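Local coordinates for protein probable porin (Pseudomonas aeruginosa, PDB 4FT6) that forms an outer-membrane beta-barrel porin of the OprD family that probably lets small solutes diffuse into the periplasm, at residues 65-70 and 114-119; 121-126 and 212-217; 277-282 and 287-292; 293-298 and 378-383. One frame throughout, in Å; residues are numbered along the deposited sequence.

Contact 1. Residues 65-70 and 114-119. With DMU (decyl-beta-D-maltopyranoside), chain F; C8E ((hydroxyethyloxy)tri(ethyloxy)octane), chain D.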
# COMPACT_ATOMS: atom_id res chain seq x y z
N ILE A 65 13.74 -11.25 -6.12
CA ILE A 65 13.60 -10.10 -5.24
C ILE A 65 14.48 -10.29 -4.01
O ILE A 65 14.35 -11.28 -3.28
CB ILE A 65 12.13 -9.87 -4.83
CG1 ILE A 65 11.27 -9.74 -6.09
CG2 ILE A 65 12.02 -8.63 -3.95
CD1 ILE A 65 9.79 -9.50 -5.82
N GLY A 66 15.40 -9.35 -3.79
CA GLY A 66 16.32 -9.45 -2.68
C GLY A 66 16.13 -8.25 -1.76
O GLY A 66 15.99 -7.10 -2.22
N GLN A 67 16.11 -8.52 -0.45
CA GLN A 67 15.93 -7.45 0.53
C GLN A 67 17.05 -7.47 1.58
O GLN A 67 17.52 -8.53 1.98
CB GLN A 67 14.57 -7.60 1.21
CG GLN A 67 13.39 -7.65 0.26
CD GLN A 67 12.06 -7.70 0.99
OE1 GLN A 67 11.82 -6.93 1.92
NE2 GLN A 67 11.19 -8.62 0.60
N LEU A 68 17.44 -6.28 2.03
CA LEU A 68 18.40 -6.13 3.12
C LEU A 68 18.09 -4.83 3.85
O LEU A 68 18.13 -3.74 3.25
CB LEU A 68 19.83 -6.08 2.59
CG LEU A 68 20.98 -5.86 3.58
CD1 LEU A 68 20.96 -6.89 4.71
CD2 LEU A 68 22.33 -5.92 2.86
N GLY A 69 17.74 -4.93 5.13
CA GLY A 69 17.55 -3.76 5.97
C GLY A 69 18.66 -3.71 7.00
O GLY A 69 19.03 -4.74 7.56
N LEU A 70 19.20 -2.52 7.26
CA LEU A 70 20.27 -2.37 8.23
C LEU A 70 19.88 -1.34 9.29
O LEU A 70 19.41 -0.24 8.95
CB LEU A 70 21.57 -1.92 7.55
CG LEU A 70 22.22 -2.85 6.52
CD1 LEU A 70 23.59 -2.31 6.09
CD2 LEU A 70 22.35 -4.27 7.05
N LEU A 114 4.87 -16.98 -10.39
CA LEU A 114 4.78 -17.76 -9.16
C LEU A 114 5.98 -17.46 -8.26
O LEU A 114 7.03 -17.08 -8.75
CB LEU A 114 4.73 -19.24 -9.51
CG LEU A 114 3.58 -19.55 -10.47
CD1 LEU A 114 4.02 -20.54 -11.52
CD2 LEU A 114 2.40 -20.08 -9.69
N GLY A 115 5.82 -17.62 -6.95
CA GLY A 115 6.94 -17.47 -6.04
C GLY A 115 6.81 -16.23 -5.18
O GLY A 115 5.75 -15.99 -4.60
N GLU A 116 7.90 -15.47 -5.10
CA GLU A 116 7.91 -14.22 -4.33
C GLU A 116 7.22 -13.10 -5.14
O GLU A 116 7.66 -12.74 -6.24
CB GLU A 116 9.35 -13.83 -3.95
CG GLU A 116 9.47 -12.64 -3.00
CD GLU A 116 9.21 -13.00 -1.54
OE1 GLU A 116 8.54 -14.03 -1.28
OE2 GLU A 116 9.67 -12.26 -0.63
N LEU A 117 6.12 -12.56 -4.61
CA LEU A 117 5.33 -11.59 -5.37
C LEU A 117 5.15 -10.25 -4.67
O LEU A 117 5.14 -10.19 -3.43
CB LEU A 117 3.96 -12.18 -5.69
CG LEU A 117 4.06 -13.39 -6.61
CD1 LEU A 117 2.71 -14.10 -6.75
CD2 LEU A 117 4.60 -12.97 -7.98
N LEU A 118 4.99 -9.20 -5.48
CA LEU A 118 4.65 -7.86 -5.01
C LEU A 118 3.29 -7.42 -5.58
O LEU A 118 3.23 -6.53 -6.43
CB LEU A 118 5.73 -6.85 -5.43
CG LEU A 118 7.08 -6.96 -4.71
CD1 LEU A 118 8.17 -6.25 -5.52
CD2 LEU A 118 7.00 -6.39 -3.26
N PRO A 119 2.19 -8.04 -5.10
CA PRO A 119 0.88 -7.72 -5.69
C PRO A 119 0.39 -6.32 -5.37
O PRO A 119 0.46 -5.89 -4.21
CB PRO A 119 -0.08 -8.73 -5.02
CG PRO A 119 0.59 -9.08 -3.71
CD PRO A 119 2.09 -9.04 -4.02
C1 DMU F . 15.34 -15.92 3.38
C2 DMU F . 14.11 -16.33 4.28
C3 DMU F . 14.59 -17.07 5.69
C4 DMU F . 15.93 -16.43 6.21
O5 DMU F . 16.86 -16.35 5.17
C6 DMU F . 16.47 -15.39 4.22
O7 DMU F . 13.56 -17.23 6.74
O16 DMU F . 17.59 -14.96 3.46
C18 DMU F . 18.79 -14.69 4.14
C19 DMU F . 19.93 -14.37 3.17
C22 DMU F . 19.46 -13.42 2.09
C25 DMU F . 20.49 -13.39 0.96
C28 DMU F . 21.00 -11.97 0.80
C31 DMU F . 20.32 -11.34 -0.42
C34 DMU F . 20.11 -9.87 -0.11
C37 DMU F . 20.34 -9.04 -1.35
C40 DMU F . 19.84 -7.64 -1.12
C43 DMU F . 20.60 -6.71 -2.01
O49 DMU F . 14.86 -14.97 2.51
O55 DMU F . 12.97 -16.90 3.53
C57 DMU F . 16.45 -17.31 7.29
O61 DMU F . 16.63 -18.57 6.72
C5 DMU F . 11.19 -17.69 6.80
C7 DMU F . 11.03 -18.54 8.00
C8 DMU F . 11.65 -19.97 7.72
C9 DMU F . 12.01 -20.12 6.17
O1 DMU F . 12.97 -19.18 5.90
C10 DMU F . 12.52 -17.90 6.10
O2 DMU F . 12.79 -20.26 8.63
O3 DMU F . 10.17 -17.92 5.91
O4 DMU F . 9.70 -18.52 8.42
C11 DMU F . 12.51 -21.46 5.69
O6 DMU F . 12.86 -21.36 4.35
C1 C8E D . 9.89 -17.09 -2.41
C2 C8E D . 10.74 -17.86 -3.43
C3 C8E D . 11.50 -19.03 -2.79
C4 C8E D . 12.98 -18.75 -2.53
C5 C8E D . 13.85 -19.42 -3.59
C6 C8E D . 15.35 -19.33 -3.33
C7 C8E D . 16.08 -18.38 -4.27
C8 C8E D . 17.54 -18.80 -4.42
O9 C8E D . 18.20 -18.22 -5.53
C10 C8E D . 18.87 -17.01 -5.24
C11 C8E D . 20.36 -17.10 -5.56
O12 C8E D . 20.60 -17.54 -6.89
C13 C8E D . 21.82 -17.08 -7.42
C14 C8E D . 21.80 -17.13 -8.95
O15 C8E D . 21.63 -15.83 -9.49
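Ile65 lays its terminal methyl against the end of Leu118, with CD1 of Ile65 3.6 Å from CD1 of Leu118. Ile65 CG1 stands anti to the carbonyl carbon, and CD1 then extends straight on (chi2 180°). This carries the methyl across to the other segment. The two aliphatic chains meet at an oblique angle.

The second part of the contact is polar but loose. Gln67 NE2 stays 4.1 Å from Glu116 OE2, too far for a hydrogen bond, and the amide and carboxylate planes are 46° apart. The carboxylate is held by other residues. Its OE1 accepts from Gln137, while OE2 pairs with Arg98 and also bonds Thr135. The glutamate side chain itself is bent, not extended.

Detergent lies close by. C1 of the C8E molecule comes within 3.5 Å of Glu116 OE1. The decyl tail of DMU runs past the strand, with its C34 3.6 Å from Gln67 O.

Segment 65-70 belongs to a strand of the barrel wall. At 115-116 the chain turns a corner and leaves the wall. This is consistent with OprD-family porins, whose third extracellular loop folds inward to narrow the channel.

Contact 2. Residues 121-126 and 212-217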
# COMPACT_ATOMS: atom_id res chain seq x y z
N LEU A 121 -3.06 -5.02 -5.79
CA LEU A 121 -4.43 -5.35 -6.17
C LEU A 121 -5.41 -4.64 -5.24
O LEU A 121 -5.13 -4.51 -4.04
CB LEU A 121 -4.63 -6.87 -6.08
CG LEU A 121 -4.42 -7.75 -7.31
CD1 LEU A 121 -3.42 -7.16 -8.28
CD2 LEU A 121 -3.99 -9.15 -6.87
N PRO A 122 -6.58 -4.21 -5.77
CA PRO A 122 -7.54 -3.43 -4.98
C PRO A 122 -8.01 -4.25 -3.79
O PRO A 122 -8.42 -3.73 -2.75
CB PRO A 122 -8.72 -3.22 -5.96
CG PRO A 122 -8.18 -3.56 -7.34
CD PRO A 122 -7.15 -4.62 -7.07
N ILE A 123 -7.91 -5.56 -3.97
CA ILE A 123 -8.35 -6.55 -3.01
C ILE A 123 -7.16 -7.05 -2.17
O ILE A 123 -7.31 -7.77 -1.18
CB ILE A 123 -9.07 -7.70 -3.77
CG1 ILE A 123 -10.31 -8.12 -3.01
CG2 ILE A 123 -8.12 -8.88 -4.17
CD1 ILE A 123 -11.29 -7.01 -2.92
N LEU A 124 -5.96 -6.65 -2.57
CA LEU A 124 -4.74 -7.13 -1.92
C LEU A 124 -3.60 -6.23 -2.35
O LEU A 124 -2.92 -6.50 -3.35
CB LEU A 124 -4.42 -8.60 -2.27
CG LEU A 124 -3.19 -9.17 -1.54
CD1 LEU A 124 -3.50 -9.46 -0.09
CD2 LEU A 124 -2.65 -10.42 -2.21
N LEU A 125 -3.41 -5.15 -1.60
CA LEU A 125 -2.46 -4.11 -1.94
C LEU A 125 -1.22 -4.26 -1.06
O LEU A 125 -1.32 -4.00 0.16
CB LEU A 125 -3.09 -2.75 -1.67
CG LEU A 125 -2.94 -1.65 -2.73
CD1 LEU A 125 -3.13 -0.25 -2.11
CD2 LEU A 125 -1.60 -1.79 -3.40
N ARG A 126 -0.08 -4.66 -1.63
CA ARG A 126 1.12 -4.87 -0.79
C ARG A 126 1.58 -3.57 -0.11
O ARG A 126 1.66 -2.52 -0.75
CB ARG A 126 2.26 -5.58 -1.55
CG ARG A 126 2.99 -4.79 -2.65
CD ARG A 126 4.15 -3.97 -2.10
NE ARG A 126 4.02 -2.61 -2.61
CZ ARG A 126 4.80 -2.10 -3.55
NH1 ARG A 126 5.78 -2.82 -4.07
NH2 ARG A 126 4.60 -0.86 -3.97
N GLN A 212 -14.83 -11.39 0.03
CA GLN A 212 -14.91 -9.95 -0.16
C GLN A 212 -15.13 -9.60 -1.62
O GLN A 212 -14.37 -10.05 -2.49
CB GLN A 212 -13.64 -9.26 0.36
CG GLN A 212 -13.53 -7.75 0.11
CD GLN A 212 -12.28 -7.15 0.77
OE1 GLN A 212 -11.21 -7.06 0.14
NE2 GLN A 212 -12.40 -6.76 2.04
N ASP A 213 -16.17 -8.82 -1.89
CA ASP A 213 -16.41 -8.32 -3.24
C ASP A 213 -15.93 -6.89 -3.31
O ASP A 213 -15.94 -6.18 -2.30
CB ASP A 213 -17.90 -8.36 -3.57
CG ASP A 213 -18.50 -9.72 -3.36
OD1 ASP A 213 -17.74 -10.70 -3.44
OD2 ASP A 213 -19.72 -9.82 -3.11
N TYR A 214 -15.51 -6.47 -4.50
CA TYR A 214 -15.13 -5.08 -4.72
C TYR A 214 -15.60 -4.58 -6.08
O TYR A 214 -15.34 -5.20 -7.11
CB TYR A 214 -13.62 -4.91 -4.58
CG TYR A 214 -13.13 -3.51 -4.86
CD1 TYR A 214 -13.39 -2.47 -3.99
CD2 TYR A 214 -12.38 -3.23 -6.00
CE1 TYR A 214 -12.93 -1.18 -4.25
CE2 TYR A 214 -11.92 -1.96 -6.27
CZ TYR A 214 -12.19 -0.94 -5.39
OH TYR A 214 -11.73 0.33 -5.66
N TYR A 215 -16.30 -3.45 -6.06
CA TYR A 215 -16.82 -2.83 -7.28
C TYR A 215 -16.13 -1.50 -7.46
O TYR A 215 -15.97 -0.74 -6.49
CB TYR A 215 -18.31 -2.58 -7.15
CG TYR A 215 -19.09 -3.79 -6.73
CD1 TYR A 215 -19.18 -4.15 -5.40
CD2 TYR A 215 -19.75 -4.58 -7.66
CE1 TYR A 215 -19.89 -5.27 -5.00
CE2 TYR A 215 -20.48 -5.70 -7.27
CZ TYR A 215 -20.54 -6.04 -5.94
OH TYR A 215 -21.24 -7.14 -5.53
N SER A 216 -15.76 -1.18 -8.70
CA SER A 216 -14.94 -0.01 -8.94
C SER A 216 -15.41 0.79 -10.14
O SER A 216 -15.81 0.23 -11.17
CB SER A 216 -13.49 -0.42 -9.13
OG SER A 216 -12.73 0.69 -9.56
N LEU A 217 -15.34 2.10 -10.02
CA LEU A 217 -15.81 2.99 -11.07
C LEU A 217 -14.92 4.21 -11.08
O LEU A 217 -14.72 4.84 -10.05
CB LEU A 217 -17.25 3.42 -10.79
CG LEU A 217 -18.23 3.17 -11.92
CD1 LEU A 217 -17.55 3.43 -13.25
CD2 LEU A 217 -18.75 1.74 -11.85
O HOH W 1 -9.17 -9.11 0.44
O HOH W 2 -9.04 -5.94 1.08
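Pro122 and Ile123 supply the apolar side of this contact, and Tyr214 receives both. Pro122 CB sits 3.5 Å from CE2 of the Tyr214 ring and is nearly as close to CD2. It approaches the ring obliquely. Ile123 reaches the base of the same side chain, where its CD1 is 3.5 Å from Tyr214 CB. These two side chains run past each other in opposite directions. Tyr214 CG is anti to the backbone N (chi1 177°), which swings the ring out from the strand beside the proline. The extended chain of Gln212 brings its amide to the end of Ile123 from the opposite direction. Ile123 CD1 lies beside OE1 as a van der Waals neighbour, not a bond.

The polar side is carried by Gln212. No direct hydrogen bond joins the segments, but water lies between them. Water 1 is within bonding distance of Ile123 O (2.8 Å) and Gln212 OE1 (2.9 Å). Water 2 is 2.6 Å from Gln212 OE1, and its link to Ile123 O is weak. The waters may not serve all their acceptors at once. The NE2 end of the amide is fixed separately by Thr237 OG1 and Leu280 O.

The backbone of 121-124 forms a type I beta turn. Leu121 N donates to Leu124 O at 2.9 Å.

The turn connects the short strands 117-121 and 124-125 of the inward-folded loop. It rests on strand 210-223 of the barrel wall. Trp202 and Ala204 of strand 197-206 touch it, as does Phe183 of strand 183-192. Phe235 of strand 226-239 meets the Tyr214 ring and also touches Ile123 and Gln212.

Contact 3. Residues 277-282 and 287-292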
# COMPACT_ATOMS: atom_id res chain seq x y z
N ASP A 277 -18.95 -4.44 11.49
CA ASP A 277 -17.49 -4.47 11.46
C ASP A 277 -16.97 -3.36 10.56
O ASP A 277 -17.66 -2.94 9.62
CB ASP A 277 -16.98 -5.81 10.92
CG ASP A 277 -17.32 -6.97 11.82
OD1 ASP A 277 -16.70 -7.08 12.90
OD2 ASP A 277 -18.18 -7.79 11.44
N GLY A 278 -15.77 -2.87 10.87
CA GLY A 278 -15.11 -1.92 10.00
C GLY A 278 -14.44 -2.65 8.85
O GLY A 278 -14.65 -3.86 8.67
N MET A 279 -13.65 -1.93 8.06
CA MET A 279 -12.98 -2.51 6.90
C MET A 279 -12.15 -3.75 7.27
O MET A 279 -11.41 -3.75 8.25
CB MET A 279 -12.07 -1.48 6.24
CG MET A 279 -11.24 -2.05 5.13
SD MET A 279 -12.18 -2.15 3.62
CE MET A 279 -11.03 -3.05 2.56
N LEU A 280 -12.31 -4.80 6.48
CA LEU A 280 -11.64 -6.07 6.69
C LEU A 280 -10.65 -6.27 5.54
O LEU A 280 -11.00 -6.16 4.37
CB LEU A 280 -12.66 -7.22 6.72
CG LEU A 280 -13.62 -7.17 7.91
CD1 LEU A 280 -14.90 -7.99 7.66
CD2 LEU A 280 -12.91 -7.65 9.17
N TYR A 281 -9.39 -6.54 5.88
CA TYR A 281 -8.35 -6.70 4.88
C TYR A 281 -7.22 -7.57 5.40
O TYR A 281 -7.21 -7.99 6.57
CB TYR A 281 -7.83 -5.34 4.38
CG TYR A 281 -7.41 -4.35 5.46
CD1 TYR A 281 -8.35 -3.67 6.23
CD2 TYR A 281 -6.07 -4.07 5.67
CE1 TYR A 281 -7.94 -2.74 7.22
CE2 TYR A 281 -5.66 -3.15 6.64
CZ TYR A 281 -6.59 -2.50 7.41
OH TYR A 281 -6.15 -1.60 8.35
N ILE A 282 -6.24 -7.85 4.55
CA ILE A 282 -5.21 -8.77 4.98
C ILE A 282 -4.15 -8.09 5.85
O ILE A 282 -3.80 -6.92 5.63
CB ILE A 282 -4.68 -9.60 3.79
CG1 ILE A 282 -5.72 -10.67 3.48
CG2 ILE A 282 -3.35 -10.26 4.09
CD1 ILE A 282 -5.62 -11.16 2.13
N THR A 287 -4.72 -0.38 1.53
CA THR A 287 -6.02 -0.39 0.86
C THR A 287 -6.14 0.77 -0.11
O THR A 287 -5.41 1.74 0.01
CB THR A 287 -7.20 -0.32 1.85
OG1 THR A 287 -7.19 0.94 2.52
CG2 THR A 287 -7.13 -1.48 2.85
N PRO A 288 -7.05 0.66 -1.08
CA PRO A 288 -7.22 1.82 -1.97
C PRO A 288 -8.21 2.84 -1.42
O PRO A 288 -8.60 3.74 -2.18
CB PRO A 288 -7.78 1.21 -3.24
CG PRO A 288 -8.60 -0.00 -2.72
CD PRO A 288 -7.75 -0.55 -1.58
N LEU A 289 -8.65 2.71 -0.16
CA LEU A 289 -9.58 3.70 0.42
C LEU A 289 -8.93 5.08 0.42
O LEU A 289 -7.73 5.21 0.69
CB LEU A 289 -10.01 3.33 1.84
CG LEU A 289 -10.55 1.92 2.05
CD1 LEU A 289 -10.84 1.67 3.52
CD2 LEU A 289 -11.78 1.68 1.21
N VAL A 290 -9.72 6.10 0.12
CA VAL A 290 -9.20 7.46 -0.04
C VAL A 290 -8.57 8.04 1.23
O VAL A 290 -7.58 8.78 1.15
CB VAL A 290 -10.27 8.44 -0.60
CG1 VAL A 290 -11.43 8.63 0.42
CG2 VAL A 290 -9.64 9.76 -1.04
N ASN A 291 -9.13 7.70 2.39
CA ASN A 291 -8.57 8.12 3.66
C ASN A 291 -7.57 7.15 4.26
O ASN A 291 -7.36 7.15 5.47
CB ASN A 291 -9.67 8.37 4.70
CG ASN A 291 -10.29 9.74 4.57
OD1 ASN A 291 -9.70 10.65 3.96
ND2 ASN A 291 -11.48 9.90 5.14
N ASP A 292 -6.99 6.28 3.43
CA ASP A 292 -5.91 5.43 3.92
C ASP A 292 -4.65 6.28 3.83
O ASP A 292 -3.96 6.29 2.81
CB ASP A 292 -5.75 4.15 3.10
CG ASP A 292 -4.79 3.17 3.74
OD1 ASP A 292 -3.90 3.60 4.51
OD2 ASP A 292 -4.94 1.95 3.46
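Tyr281 CG stands between its own backbone N and carbonyl carbon (chi1 51°), and Thr287 CG2 lies anti to its carbonyl carbon. Together these torsions place the threonine methyl over one face of the tyrosine ring. CG2 of Thr287 is 3.9 Å from CG of Tyr281, offset toward the rim. The pair forms a CH-pi contact. The two side chains cross at about a right angle.

Met279 offers its sulfur to Leu289. Its SD is 4.0 Å from Leu289 CD1. Met279 CE also comes within 4.2 Å of Thr287 CG2.

Both segments belong to the long loop between strands 264-274 and 304-313. Its place in the strand order is consistent with the inward-folded seventh loop of OprD-family porins. Phe235 of the wall packs on Met279 and Leu289.

Asp292 holds the threonine in place. Thr287 OG1 donates to Asp292 OD2 at 2.6 Å, meeting the oxygen on its anti side and 17° out of the carboxylate plane. Thr287 N adds a weak bond to the same oxygen. A type I turn from Leu289 to Asp292 brings the acid back, with Asp292 N bonded to Leu289 O at 3.0 Å. The hydroxyl of Tyr281 bonds Asn297 ND2.

Contact 4. Residues 293-298 and 378-383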
# COMPACT_ATOMS: atom_id res chain seq x y z
N ILE A 293 -4.38 7.03 4.89
CA ILE A 293 -3.33 8.03 4.82
C ILE A 293 -2.20 7.72 5.79
O ILE A 293 -2.03 6.57 6.18
CB ILE A 293 -3.91 9.47 4.97
CG1 ILE A 293 -4.56 9.64 6.34
CG2 ILE A 293 -4.92 9.76 3.87
CD1 ILE A 293 -5.24 10.93 6.51
N GLN A 294 -1.42 8.73 6.17
CA GLN A 294 -0.10 8.48 6.76
C GLN A 294 -0.08 7.59 8.00
O GLN A 294 0.69 6.64 8.05
CB GLN A 294 0.64 9.81 7.01
CG GLN A 294 2.14 9.63 7.26
CD GLN A 294 2.87 10.94 7.38
OE1 GLN A 294 2.47 11.95 6.81
NE2 GLN A 294 3.97 10.94 8.14
N VAL A 295 -0.92 7.87 9.00
CA VAL A 295 -0.87 7.12 10.25
C VAL A 295 -2.14 6.32 10.54
O VAL A 295 -2.11 5.31 11.25
CB VAL A 295 -0.54 8.03 11.47
CG1 VAL A 295 -0.14 9.44 11.01
CG2 VAL A 295 -1.70 8.08 12.45
N ARG A 296 -3.26 6.77 9.99
CA ARG A 296 -4.56 6.15 10.23
C ARG A 296 -5.34 6.04 8.91
O ARG A 296 -5.10 6.81 7.96
CB ARG A 296 -5.33 7.00 11.25
CG ARG A 296 -6.61 6.38 11.74
CD ARG A 296 -7.29 7.25 12.76
NE ARG A 296 -8.73 7.05 12.72
CZ ARG A 296 -9.35 5.99 13.22
NH1 ARG A 296 -8.64 5.03 13.80
NH2 ARG A 296 -10.66 5.88 13.15
N ASN A 297 -6.25 5.07 8.83
CA ASN A 297 -6.99 4.84 7.58
C ASN A 297 -8.52 4.98 7.72
O ASN A 297 -9.28 4.76 6.76
CB ASN A 297 -6.58 3.49 6.94
CG ASN A 297 -7.01 2.30 7.77
OD1 ASN A 297 -7.64 2.46 8.81
ND2 ASN A 297 -6.70 1.11 7.29
N PHE A 298 -8.95 5.37 8.91
CA PHE A 298 -10.35 5.72 9.18
C PHE A 298 -11.30 4.58 8.82
O PHE A 298 -12.27 4.78 8.10
CB PHE A 298 -10.72 7.01 8.43
CG PHE A 298 -9.94 8.21 8.90
CD1 PHE A 298 -8.70 8.52 8.35
CD2 PHE A 298 -10.43 9.03 9.92
CE1 PHE A 298 -7.97 9.64 8.81
CE2 PHE A 298 -9.71 10.14 10.37
CZ PHE A 298 -8.48 10.45 9.81
N ALA A 378 -4.85 6.91 19.80
CA ALA A 378 -3.72 7.58 20.44
C ALA A 378 -3.31 8.78 19.60
O ALA A 378 -3.09 8.64 18.39
CB ALA A 378 -2.54 6.61 20.61
N ASP A 379 -3.20 9.95 20.22
CA ASP A 379 -2.76 11.14 19.49
C ASP A 379 -1.27 11.00 19.11
O ASP A 379 -0.43 10.68 19.96
CB ASP A 379 -2.99 12.41 20.32
CG ASP A 379 -4.45 12.59 20.74
OD1 ASP A 379 -5.33 11.87 20.22
OD2 ASP A 379 -4.72 13.47 21.60
N VAL A 380 -0.94 11.23 17.83
CA VAL A 380 0.47 11.19 17.41
C VAL A 380 0.91 12.37 16.55
O VAL A 380 0.10 13.03 15.90
CB VAL A 380 0.84 9.85 16.68
CG1 VAL A 380 0.20 8.64 17.36
CG2 VAL A 380 0.46 9.92 15.22
N ASP A 381 2.22 12.62 16.56
CA ASP A 381 2.87 13.50 15.61
C ASP A 381 3.95 12.67 14.96
O ASP A 381 4.75 12.04 15.66
CB ASP A 381 3.51 14.69 16.32
CG ASP A 381 2.49 15.56 17.05
OD1 ASP A 381 1.33 15.64 16.60
OD2 ASP A 381 2.86 16.15 18.07
N GLU A 382 3.98 12.62 13.64
CA GLU A 382 4.91 11.71 12.98
C GLU A 382 5.73 12.43 11.95
O GLU A 382 5.22 13.26 11.20
CB GLU A 382 4.15 10.56 12.31
CG GLU A 382 5.00 9.37 11.98
CD GLU A 382 4.23 8.34 11.17
OE1 GLU A 382 4.35 8.37 9.93
OE2 GLU A 382 3.49 7.52 11.77
N ASN A 383 7.02 12.13 11.93
CA ASN A 383 7.92 12.65 10.92
C ASN A 383 8.72 11.52 10.30
O ASN A 383 9.20 10.62 11.00
CB ASN A 383 8.88 13.64 11.52
CG ASN A 383 8.30 15.02 11.62
OD1 ASN A 383 8.34 15.80 10.66
ND2 ASN A 383 7.75 15.34 12.78
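Val295 and Glu382 are the closest backbone pair of the contact, with CA atoms 7.9 Å apart. No backbone hydrogen bond joins the segments, so side chains span the distance. Segment 293-298 has no regular helix or strand. It curls back on itself, with Ile293 N bonded to Arg296 O at 3.2 Å. Residues 380-383 are an extended strand, whose alternation turns Val380 and Glu382 toward the loop and Asp381 away.

The link across is a hydrogen bond. Gln294 NE2 donates to Glu382 OE1 at 3.2 Å with an N-H...O angle of 162°. The bond is nearly straight as modelled, but the place of OE1 is doubtful. The amide and carboxylate planes are 59° apart. Gln294 CG is anti to the backbone N (chi1 -164°) and the chain runs extended from there, which carries the amide to the wall. Glu382 also lies extended to meet it.

The carboxylate has charged partners outside the two segments. OE2 makes a salt bridge with Arg26. OE1 makes one with Arg384, under the same doubt about its place. The two arginines would probably favour a charged glutamate.

Val295 completes the contact. Its CG2 is 4.0 Å from Val380 CG2, and its CB is 4.1 Å from Glu382 OE2. Ala370 and Leu372 of strand 364-374 also touch Val295.

Strand 380-392 is the last of the barrel and pairs with the first, 14-28. The contact therefore sets a loop of the channel interior against the closing seam of an OprD-family barrel.

How the contacts relate
All four contacts are buried, and none is a surface contact. Contacts 1, 2 and 4 each set a loop region against a wall strand. Contact 3 lies within the long loop between strands 264-274 and 304-313. Contacts 1 and 2 share the inward-folded 115-126 region, where Pro119 O and Arg126 N probably bond. Contacts 3 and 4 share the long loop and touch within it. The two loops meet between contacts 2 and 3, whose centres are 10 Å apart. The chemistry changes with place. Contact 1 is mainly an aliphatic touch beside bound detergent, contact 2 has waters between its segments, contact 3 is mostly apolar, and contact 4 is mixed, with a glutamine-glutamate bond beside packed valines.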